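Long-range contacts in alpha-galactosidase 1 (PDB 3LRL), which catalyses the hydrolysis of terminal, non-reducing alpha-D-galactose residues in alpha-D-galactosides, including galactose oligosaccharides, galactomannans and galactolipids: residues Pro180-Leu185 with Ile200-Arg205; Gly158-Ser163 with Gln190-Tyr195; Gly117-Ala122 with Asn150-Gly155. The protein carries 1 engineered substitution. All coordinates share one frame; numbering follows the deposited sequence.

Contact 1: Pro180-Leu185 with Ile200-Arg205. Engineered in segment 180-185: V181 (natural residue Ile). With GLA (alpha-D-galactopyranose), chain D.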
loop_
_atom_site.group_PDB
_atom_site.type_symbol
_atom_site.label_atom_id
_atom_site.label_comp_id
_atom_site.label_asym_id
_atom_site.label_seq_id
_atom_site.Cartn_x
_atom_site.Cartn_y
_atom_site.Cartn_z
ATOM N N PRO A 180 14.493 30.104 21.567
ATOM C CA PRO A 180 14.497 29.650 20.178
ATOM C C PRO A 180 15.327 28.378 19.964
ATOM O O PRO A 180 16.513 28.321 20.301
ATOM C CB PRO A 180 15.108 30.848 19.419
ATOM C CG PRO A 180 14.797 32.054 20.282
ATOM C CD PRO A 180 14.998 31.492 21.689
ATOM N N VAL A 181 14.687 27.344 19.433
ATOM C CA VAL A 181 15.374 26.096 19.125
ATOM C C VAL A 181 15.007 25.714 17.692
ATOM O O VAL A 181 13.814 25.557 17.358
ATOM C CB VAL A 181 15.064 24.962 20.181
ATOM C CG1 VAL A 181 15.616 23.588 19.745
ATOM C CG2 VAL A 181 15.638 25.306 21.576
ATOM N N PHE A 182 16.013 25.634 16.832
ATOM C CA PHE A 182 15.841 25.070 15.504
ATOM C C PHE A 182 15.466 23.593 15.689
ATOM O O PHE A 182 16.164 22.855 16.384
ATOM C CB PHE A 182 17.144 25.179 14.717
ATOM C CG PHE A 182 16.993 24.909 13.244
ATOM C CD1 PHE A 182 16.775 23.614 12.773
ATOM C CD2 PHE A 182 17.085 25.953 12.328
ATOM C CE1 PHE A 182 16.641 23.371 11.412
ATOM C CE2 PHE A 182 16.957 25.724 10.974
ATOM C CZ PHE A 182 16.723 24.424 10.525
ATOM N N TYR A 183 14.347 23.187 15.095
ATOM C CA TYR A 183 13.766 21.866 15.325
ATOM C C TYR A 183 13.889 20.992 14.093
ATOM O O TYR A 183 13.296 21.270 13.053
ATOM C CB TYR A 183 12.300 22.012 15.731
ATOM C CG TYR A 183 11.618 20.756 16.226
ATOM C CD1 TYR A 183 12.319 19.766 16.925
ATOM C CD2 TYR A 183 10.256 20.585 16.032
ATOM C CE1 TYR A 183 11.679 18.620 17.395
ATOM C CE2 TYR A 183 9.595 19.435 16.486
ATOM C CZ TYR A 183 10.301 18.467 17.180
ATOM O OH TYR A 183 9.615 17.354 17.625
ATOM N N SER A 184 14.675 19.932 14.243
ATOM C CA SER A 184 15.059 19.045 13.158
ATOM C C SER A 184 14.501 17.639 13.393
ATOM O O SER A 184 15.012 16.903 14.237
ATOM C CB SER A 184 16.586 19.006 13.099
ATOM O OG SER A 184 17.075 17.841 12.437
ATOM N N LEU A 185 13.443 17.286 12.655
ATOM C CA LEU A 185 12.841 15.941 12.717
ATOM C C LEU A 185 13.736 14.890 12.061
ATOM O O LEU A 185 14.318 15.127 10.995
ATOM C CB LEU A 185 11.456 15.926 12.066
ATOM C CG LEU A 185 10.165 16.272 12.822
ATOM C CD1 LEU A 185 10.310 17.386 13.826
ATOM C CD2 LEU A 185 8.991 16.557 11.838
ATOM N N ILE A 200 5.219 22.388 12.369
ATOM C CA ILE A 200 5.749 22.056 13.680
ATOM C C ILE A 200 7.273 21.984 13.733
ATOM O O ILE A 200 7.821 21.747 14.804
ATOM C CB ILE A 200 5.118 20.714 14.226
ATOM C CG1 ILE A 200 5.326 19.559 13.227
ATOM C CG2 ILE A 200 3.626 20.916 14.576
ATOM C CD1 ILE A 200 5.336 18.183 13.884
ATOM N N ALA A 201 7.952 22.178 12.597
ATOM C CA ALA A 201 9.401 21.921 12.500
ATOM C C ALA A 201 10.087 22.653 11.352
ATOM O O ALA A 201 9.429 23.044 10.388
ATOM C CB ALA A 201 9.687 20.421 12.407
ATOM N N ASN A 202 11.412 22.806 11.472
ATOM C CA ASN A 202 12.248 23.499 10.483
ATOM C C ASN A 202 12.895 22.616 9.403
ATOM O O ASN A 202 13.254 23.107 8.326
ATOM C CB ASN A 202 13.344 24.306 11.196
ATOM C CG ASN A 202 12.783 25.353 12.109
ATOM O OD1 ASN A 202 13.115 25.399 13.302
ATOM N ND2 ASN A 202 11.898 26.186 11.571
ATOM N N SER A 203 13.087 21.334 9.700
ATOM C CA SER A 203 13.459 20.389 8.653
ATOM C C SER A 203 13.001 19.002 9.045
ATOM O O SER A 203 12.606 18.787 10.193
ATOM C CB SER A 203 14.971 20.417 8.359
ATOM O OG SER A 203 15.707 20.004 9.487
ATOM N N TRP A 204 13.044 18.073 8.090
ATOM C CA TRP A 204 12.674 16.676 8.344
ATOM C C TRP A 204 13.471 15.714 7.464
ATOM O O TRP A 204 13.488 15.831 6.239
ATOM C CB TRP A 204 11.157 16.436 8.149
ATOM C CG TRP A 204 10.621 17.074 6.916
ATOM C CD1 TRP A 204 10.521 16.510 5.671
ATOM C CD2 TRP A 204 10.126 18.415 6.790
ATOM N NE1 TRP A 204 9.992 17.413 4.787
ATOM C CE2 TRP A 204 9.755 18.596 5.445
ATOM C CE3 TRP A 204 9.970 19.483 7.688
ATOM C CZ2 TRP A 204 9.225 19.806 4.969
ATOM C CZ3 TRP A 204 9.436 20.678 7.225
ATOM C CH2 TRP A 204 9.058 20.824 5.875
ATOM N N ARG A 205 14.128 14.757 8.103
ATOM C CA ARG A 205 14.722 13.635 7.373
ATOM C C ARG A 205 13.597 12.976 6.595
ATOM O O ARG A 205 12.529 12.662 7.160
ATOM C CB ARG A 205 15.399 12.660 8.335
ATOM C CG ARG A 205 16.737 13.176 8.879
ATOM C CD ARG A 205 17.901 12.875 7.910
ATOM N NE ARG A 205 17.968 11.437 7.634
ATOM C CZ ARG A 205 18.518 10.540 8.448
ATOM N NH1 ARG A 205 19.103 10.922 9.564
ATOM N NH2 ARG A 205 18.504 9.260 8.129
HETATM C C1 GLA D . 19.401 7.176 13.010
HETATM C C2 GLA D . 19.335 8.570 12.313
HETATM C C3 GLA D . 20.516 9.435 12.810
HETATM C C4 GLA D . 20.881 9.287 14.326
HETATM C C5 GLA D . 20.890 7.836 14.822
HETATM C C6 GLA D . 21.069 7.768 16.342
HETATM O O2 GLA D . 19.255 8.466 10.854
HETATM O O3 GLA D . 20.295 10.781 12.453
HETATM O O4 GLA D . 20.027 10.013 15.184
HETATM O O5 GLA D . 19.659 7.224 14.425
HETATM O O6 GLA D . 22.360 7.335 16.745
HETATM O O HOH W 1 16.088 17.236 9.914
#
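N202 lays its CB over one face of the F182 ring, a CH-pi contact with N202 CB 3.6 Å from the centroid of that ring. The pair lies just before strands 182-185 and 203-205, neighbouring parallel strands of the TIM barrel, begin to bond. A chi1 of -61° sets CG anti to the carbonyl carbon and brings the amide back against strand 182-185. There N202 OD1 accepts from Y183 N at 3.1 Å, with the N-H aimed nearly straight at it (170°), while ND2 bonds N24 OD1 and the carbonyl of G256. The backbone answers in kind: N202 N donates to Y183 O at 2.9 Å, so this asparagine grips both backbone polar atoms of Y183. Regular pairing follows, L185 N bonding to S203 O at 3.0 Å and R205 N to L185 O at 2.9 Å. On one face of the sheet L185 CD1 presses on A201 CB at 3.4 Å; on the other, the hydroxyls of S184 and S203 both donate to a water that in turn donates to L185 O, and S203 OG also bonds Q31. At the C-terminal end R205 NH1, at 2.8 Å, and NH2 both donate to O2 of the galactose, and NH2 also bonds the proton donor D209. The contact thus begins with an asparagine side chain standing in for strand pairing and ends with backbone pairing that carries a sugar-binding guanidinium.

Contact 2: Gly158-Ser163 with Gln190-Tyr195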
loop_
_atom_site.group_PDB
_atom_site.type_symbol
_atom_site.label_atom_id
_atom_site.label_comp_id
_atom_site.label_asym_id
_atom_site.label_seq_id
_atom_site.Cartn_x
_atom_site.Cartn_y
_atom_site.Cartn_z
ATOM N N GLY A 158 2.694 4.891 11.979
ATOM C CA GLY A 158 1.888 4.034 11.116
ATOM C C GLY A 158 0.860 4.791 10.298
ATOM O O GLY A 158 0.361 4.271 9.310
ATOM N N THR A 159 0.553 6.023 10.710
ATOM C CA THR A 159 -0.367 6.910 10.010
ATOM C C THR A 159 0.201 8.320 10.207
ATOM O O THR A 159 0.921 8.554 11.196
ATOM C CB THR A 159 -1.792 6.875 10.626
ATOM O OG1 THR A 159 -1.759 7.429 11.951
ATOM C CG2 THR A 159 -2.345 5.468 10.680
ATOM N N PRO A 160 -0.072 9.256 9.268
ATOM C CA PRO A 160 0.368 10.662 9.424
ATOM C C PRO A 160 -0.023 11.305 10.760
ATOM O O PRO A 160 0.799 11.942 11.407
ATOM C CB PRO A 160 -0.318 11.368 8.241
ATOM C CG PRO A 160 -0.364 10.283 7.175
ATOM C CD PRO A 160 -0.718 9.037 7.953
ATOM N N GLU A 161 -1.275 11.129 11.157
ATOM C CA GLU A 161 -1.796 11.718 12.366
ATOM C C GLU A 161 -1.022 11.357 13.642
ATOM O O GLU A 161 -0.678 12.250 14.410
ATOM C CB GLU A 161 -3.269 11.344 12.530
ATOM C CG GLU A 161 -3.977 12.229 13.528
ATOM C CD GLU A 161 -5.165 11.550 14.193
ATOM O OE1 GLU A 161 -6.146 12.272 14.504
ATOM O OE2 GLU A 161 -5.116 10.311 14.420
ATOM N N ILE A 162 -0.784 10.058 13.871
ATOM C CA ILE A 162 -0.067 9.598 15.065
ATOM C C ILE A 162 1.411 10.041 15.112
ATOM O O ILE A 162 1.913 10.405 16.172
ATOM C CB ILE A 162 -0.231 8.056 15.313
ATOM C CG1 ILE A 162 0.178 7.693 16.745
ATOM C CG2 ILE A 162 0.532 7.235 14.293
ATOM C CD1 ILE A 162 -0.217 6.271 17.188
ATOM N N SER A 163 2.100 10.031 13.974
ATOM C CA SER A 163 3.465 10.533 13.938
ATOM C C SER A 163 3.524 12.055 14.151
ATOM O O SER A 163 4.343 12.536 14.960
ATOM C CB SER A 163 4.191 10.091 12.664
ATOM O OG SER A 163 4.493 8.708 12.727
ATOM N N GLN A 190 8.879 8.797 7.518
ATOM C CA GLN A 190 7.804 7.886 7.908
ATOM C C GLN A 190 6.452 8.616 8.006
ATOM O O GLN A 190 6.365 9.736 8.551
ATOM C CB GLN A 190 8.169 7.162 9.206
ATOM C CG GLN A 190 7.217 6.048 9.701
ATOM C CD GLN A 190 7.769 5.374 10.964
ATOM O OE1 GLN A 190 7.891 6.000 12.055
ATOM N NE2 GLN A 190 8.137 4.106 10.822
ATOM N N ASP A 191 5.416 7.973 7.463
ATOM C CA ASP A 191 4.059 8.540 7.427
ATOM C C ASP A 191 3.974 9.907 6.731
ATOM O O ASP A 191 3.224 10.779 7.162
ATOM C CB ASP A 191 3.422 8.583 8.828
ATOM C CG ASP A 191 3.473 7.243 9.517
ATOM O OD1 ASP A 191 3.148 6.252 8.842
ATOM O OD2 ASP A 191 3.848 7.163 10.712
ATOM N N LEU A 192 4.742 10.056 5.647
ATOM C CA LEU A 192 4.615 11.154 4.680
ATOM C C LEU A 192 4.969 12.490 5.316
ATOM O O LEU A 192 4.200 13.436 5.253
ATOM C CB LEU A 192 3.219 11.170 4.023
ATOM C CG LEU A 192 2.750 9.917 3.263
ATOM C CD1 LEU A 192 1.213 9.694 3.257
ATOM C CD2 LEU A 192 3.278 9.965 1.859
ATOM N N THR A 193 6.161 12.571 5.902
ATOM C CA THR A 193 6.547 13.730 6.694
ATOM C C THR A 193 6.531 15.057 5.928
ATOM O O THR A 193 6.242 16.112 6.513
ATOM C CB THR A 193 7.907 13.521 7.331
ATOM O OG1 THR A 193 7.981 12.173 7.817
ATOM C CG2 THR A 193 8.110 14.509 8.481
ATOM N N PHE A 194 6.820 15.005 4.632
ATOM C CA PHE A 194 6.839 16.204 3.812
ATOM C C PHE A 194 5.498 16.960 3.906
ATOM O O PHE A 194 5.458 18.193 3.762
ATOM C CB PHE A 194 7.193 15.876 2.346
ATOM C CG PHE A 194 6.237 14.913 1.690
ATOM C CD1 PHE A 194 5.065 15.359 1.121
ATOM C CD2 PHE A 194 6.516 13.556 1.659
ATOM C CE1 PHE A 194 4.179 14.470 0.541
ATOM C CE2 PHE A 194 5.645 12.665 1.076
ATOM C CZ PHE A 194 4.471 13.116 0.504
ATOM N N TYR A 195 4.412 16.223 4.161
ATOM C CA TYR A 195 3.089 16.829 4.211
ATOM C C TYR A 195 2.827 17.653 5.478
ATOM O O TYR A 195 2.089 18.657 5.411
ATOM C CB TYR A 195 2.007 15.758 4.098
ATOM C CG TYR A 195 1.481 15.493 2.705
ATOM C CD1 TYR A 195 1.202 14.179 2.286
ATOM C CD2 TYR A 195 1.250 16.546 1.797
ATOM C CE1 TYR A 195 0.700 13.916 0.994
ATOM C CE2 TYR A 195 0.744 16.294 0.501
ATOM C CZ TYR A 195 0.461 14.980 0.110
ATOM O OH TYR A 195 -0.048 14.714 -1.152
HETATM O O HOH W 2 7.146 8.452 12.486
#
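D191 and the opening turn of helix 160-176 form a polar contact between two beta-alpha loops of the TIM barrel, those that follow strands 145-149 and 182-185. With CG anti to its carbonyl carbon (chi1 -52°), D191 carries its carboxylate to the N-terminal end of the helix, and one oxygen, OD2, does the gripping. It accepts from G158 N at 2.8 Å, the amide coming in on the syn side, 26° out of the carboxylate plane, and from S163 OG at 2.6 Å through its anti lone pair. One acceptor thus ties the residue before the N-cap to the first turn itself. T159 occupies the N-cap position, where its OG1 takes a weak capping bond from I162 N. A negative group at this end of a helix is probably stabilised further by the helix dipole. G158 suits its place because a CB at its backbone angles would run into the carbonyl oxygen of the residue before. Replacing D191 by alanine removes the carboxylate and would probably leave the G158 amide and the S163 hydroxyl without their common acceptor, with S163 freer to turn. Beside the polar grip, P160 CG packs 3.6 Å from D191 O and more loosely against L192 CD1; the D191 carbonyl oxygen accepts from W196 NE1. P160 and L192 pack on F157 of a neighbouring subunit, and Q190 on Y195 of another. Q190, which accepts from N150, is joined to the helix by a water that donates to S163 OG at 2.7 Å and to Q190 OE1 at 2.6 Å.

Contact 3: Gly117-Ala122 with Asn150-Gly155. With GLA (alpha-D-galactopyranose), chain D; GLC (alpha-D-glucopyranose), chain B.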
loop_
_atom_site.group_PDB
_atom_site.type_symbol
_atom_site.label_atom_id
_atom_site.label_comp_id
_atom_site.label_asym_id
_atom_site.label_seq_id
_atom_site.Cartn_x
_atom_site.Cartn_y
_atom_site.Cartn_z
ATOM N N GLY A 117 11.019 8.462 21.377
ATOM C CA GLY A 117 10.759 7.113 21.785
ATOM C C GLY A 117 11.300 6.906 23.177
ATOM O O GLY A 117 11.815 7.824 23.812
ATOM N N GLU A 118 11.175 5.671 23.637
ATOM C CA GLU A 118 11.634 5.258 24.946
ATOM C C GLU A 118 13.163 5.313 25.095
ATOM O O GLU A 118 13.707 5.621 26.162
ATOM C CB GLU A 118 11.141 3.845 25.164
ATOM C CG GLU A 118 11.266 3.382 26.559
ATOM C CD GLU A 118 10.880 1.932 26.717
ATOM O OE1 GLU A 118 10.992 1.460 27.876
ATOM O OE2 GLU A 118 10.475 1.264 25.706
ATOM N N TYR A 119 13.860 4.992 24.026
ATOM C CA TYR A 119 15.315 5.049 24.050
ATOM C C TYR A 119 15.748 5.805 22.809
ATOM O O TYR A 119 14.956 5.960 21.857
ATOM C CB TYR A 119 15.930 3.628 24.073
ATOM C CG TYR A 119 15.488 2.792 25.259
ATOM C CD1 TYR A 119 14.482 1.840 25.127
ATOM C CD2 TYR A 119 16.060 2.977 26.520
ATOM C CE1 TYR A 119 14.055 1.079 26.221
ATOM C CE2 TYR A 119 15.646 2.226 27.634
ATOM C CZ TYR A 119 14.643 1.277 27.478
ATOM O OH TYR A 119 14.230 0.528 28.571
ATOM N N THR A 120 16.989 6.280 22.819
ATOM C CA THR A 120 17.615 6.760 21.597
ATOM C C THR A 120 18.030 5.541 20.762
ATOM O O THR A 120 17.968 4.395 21.237
ATOM C CB THR A 120 18.825 7.685 21.900
ATOM O OG1 THR A 120 19.868 6.936 22.529
ATOM C CG2 THR A 120 18.422 8.861 22.806
ATOM N N CYS A 121 18.450 5.752 19.522
ATOM C CA CYS A 121 18.851 4.599 18.687
ATOM C C CYS A 121 19.980 3.772 19.277
ATOM O O CYS A 121 19.998 2.566 19.102
ATOM C CB CYS A 121 19.176 5.008 17.260
ATOM S SG CYS A 121 17.824 5.858 16.453
ATOM N N ALA A 122 20.903 4.407 19.999
ATOM C CA ALA A 122 22.003 3.691 20.667
ATOM C C ALA A 122 21.657 3.243 22.095
ATOM O O ALA A 122 22.523 2.763 22.831
ATOM C CB ALA A 122 23.265 4.525 20.662
ATOM N N ASN A 150 13.681 8.763 15.887
ATOM C CA ASN A 150 12.441 7.969 15.801
ATOM C C ASN A 150 12.578 6.495 16.212
ATOM O O ASN A 150 11.758 5.641 15.846
ATOM C CB ASN A 150 11.879 8.083 14.389
ATOM C CG ASN A 150 10.497 7.418 14.216
ATOM O OD1 ASN A 150 9.626 7.493 15.078
ATOM N ND2 ASN A 150 10.305 6.792 13.081
ATOM N N CYS A 151 13.624 6.198 16.969
ATOM C CA CYS A 151 13.846 4.853 17.495
ATOM C C CYS A 151 12.979 4.598 18.730
ATOM O O CYS A 151 12.736 5.508 19.524
ATOM C CB CYS A 151 15.338 4.633 17.802
ATOM S SG CYS A 151 16.362 4.437 16.285
ATOM N N TYR A 152 12.508 3.358 18.854
ATOM C CA TYR A 152 11.736 2.871 20.000
ATOM C C TYR A 152 10.537 3.775 20.305
ATOM O O TYR A 152 10.331 4.213 21.433
ATOM C CB TYR A 152 12.660 2.633 21.227
ATOM C CG TYR A 152 13.839 1.748 20.878
ATOM C CD1 TYR A 152 15.122 2.287 20.704
ATOM C CD2 TYR A 152 13.664 0.372 20.680
ATOM C CE1 TYR A 152 16.208 1.472 20.346
ATOM C CE2 TYR A 152 14.725 -0.446 20.321
ATOM C CZ TYR A 152 15.993 0.105 20.154
ATOM O OH TYR A 152 17.034 -0.724 19.787
ATOM N N ASN A 153 9.738 4.031 19.280
ATOM C CA ASN A 153 8.625 4.971 19.400
ATOM C C ASN A 153 7.351 4.373 19.992
ATOM O O ASN A 153 6.318 5.034 20.045
ATOM C CB ASN A 153 8.350 5.650 18.060
ATOM C CG ASN A 153 8.093 4.657 16.943
ATOM O OD1 ASN A 153 7.552 3.572 17.175
ATOM N ND2 ASN A 153 8.469 5.029 15.722
ATOM N N LYS A 154 7.449 3.121 20.440
ATOM C CA LYS A 154 6.390 2.415 21.194
ATOM C C LYS A 154 5.062 2.316 20.451
ATOM O O LYS A 154 3.993 2.540 21.027
ATOM C CB LYS A 154 6.195 3.044 22.585
ATOM C CG LYS A 154 7.439 2.987 23.472
ATOM C CD LYS A 154 7.381 3.994 24.616
ATOM C CE LYS A 154 6.894 3.338 25.889
ATOM N NZ LYS A 154 6.641 4.338 26.975
ATOM N N GLY A 155 5.127 1.988 19.166
ATOM C CA GLY A 155 3.914 1.751 18.398
ATOM C C GLY A 155 3.237 3.005 17.891
ATOM O O GLY A 155 2.249 2.911 17.172
HETATM C C1 GLA D . 19.401 7.176 13.010
HETATM C C2 GLA D . 19.335 8.570 12.313
HETATM C C3 GLA D . 20.516 9.435 12.810
HETATM C C4 GLA D . 20.881 9.287 14.326
HETATM C C5 GLA D . 20.890 7.836 14.822
HETATM C C6 GLA D . 21.069 7.768 16.342
HETATM O O2 GLA D . 19.255 8.466 10.854
HETATM O O3 GLA D . 20.295 10.781 12.453
HETATM O O4 GLA D . 20.027 10.013 15.184
HETATM O O5 GLA D . 19.659 7.224 14.425
HETATM O O6 GLA D . 22.360 7.335 16.745
HETATM C C1 GLC B . 19.800 1.863 14.282
HETATM C C2 GLC B . 18.979 0.856 13.446
HETATM C C3 GLC B . 18.625 1.328 12.031
HETATM C C4 GLC B . 18.183 2.792 12.069
HETATM C C5 GLC B . 19.311 3.646 12.631
HETATM C C6 GLC B . 18.792 5.071 12.700
HETATM O O1 GLC B . 19.325 1.809 15.609
HETATM O O2 GLC B . 19.662 -0.389 13.387
HETATM O O3 GLC B . 17.575 0.532 11.553
HETATM O O4 GLC B . 17.830 3.316 10.803
HETATM O O5 GLC B . 19.736 3.242 13.929
HETATM O O6 GLC B . 19.848 5.954 12.428
#
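Y119 turns the edge of its ring toward the face of Y152 in a T-shaped pair, the two ring centroids 6.0 Å apart and their planes at 87°. Y119 CB comes obliquely to Y152 CD1 at 3.7 Å. Around the rim of Y152, near the ring plane, lie backbone carbonyls: T120 O, 3.5 Å from Y152 CE1, and farther off C121 O, so the positively polarised ring hydrogens probably meet partial negative charge. Beyond the ring, Y152 OH bonds the backbone N of V19 in a neighbouring subunit.

Covalent linkage follows next to the rings. C121 SG and C151 SG form a disulfide of 2.0 Å with chi3 at 92°, close to the relaxed right angle. C121 carries its SG anti to the carbonyl carbon (chi1 -57°), and this sulfur lies 3.1 Å from O5 of the bound galactose, making the disulfide part of the pocket wall. The loops are also joined through backbone, E118 N donating to Y152 O at 2.8 Å. Any side chain at G117 would probably collide with the carbonyls of C151 and Y152. E118 and K154 cross at about a right angle, touching through E118 CB and K154 CD at 3.8 Å, whereas their charged atoms E118 OE2 and K154 NZ stay 5.1 Å apart.

These loops leave neighbouring barrel strands, 109-115 and 145-149, the latter ending in the nucleophile D149, and lead on to helices 131-140 and 160-176. T120 bonds the substrate-binding D73, while N150 and N153 pack against Y167 and R166 of helix 160-176.

The three contacts run from barrel strands to the loops at the C-terminal ends of the strands. Contact 1 is the buried one, strand against strand, held mostly by backbone bonds; contacts 2 and 3 are partly buried, lie in those loops, and rely on a carboxylate in one case and on a disulfide and tyrosines in the other. Helix 193-196 joins contacts 1 and 2, since W204 packs on T193 and F194. Contacts 2 and 3 meet through the Q190-N150 pair, and the loop 150-155 leads into helix 160-176. Contacts 1 and 3 do not touch, yet both reach the galactose. Contact with other subunits belongs to the two loop contacts.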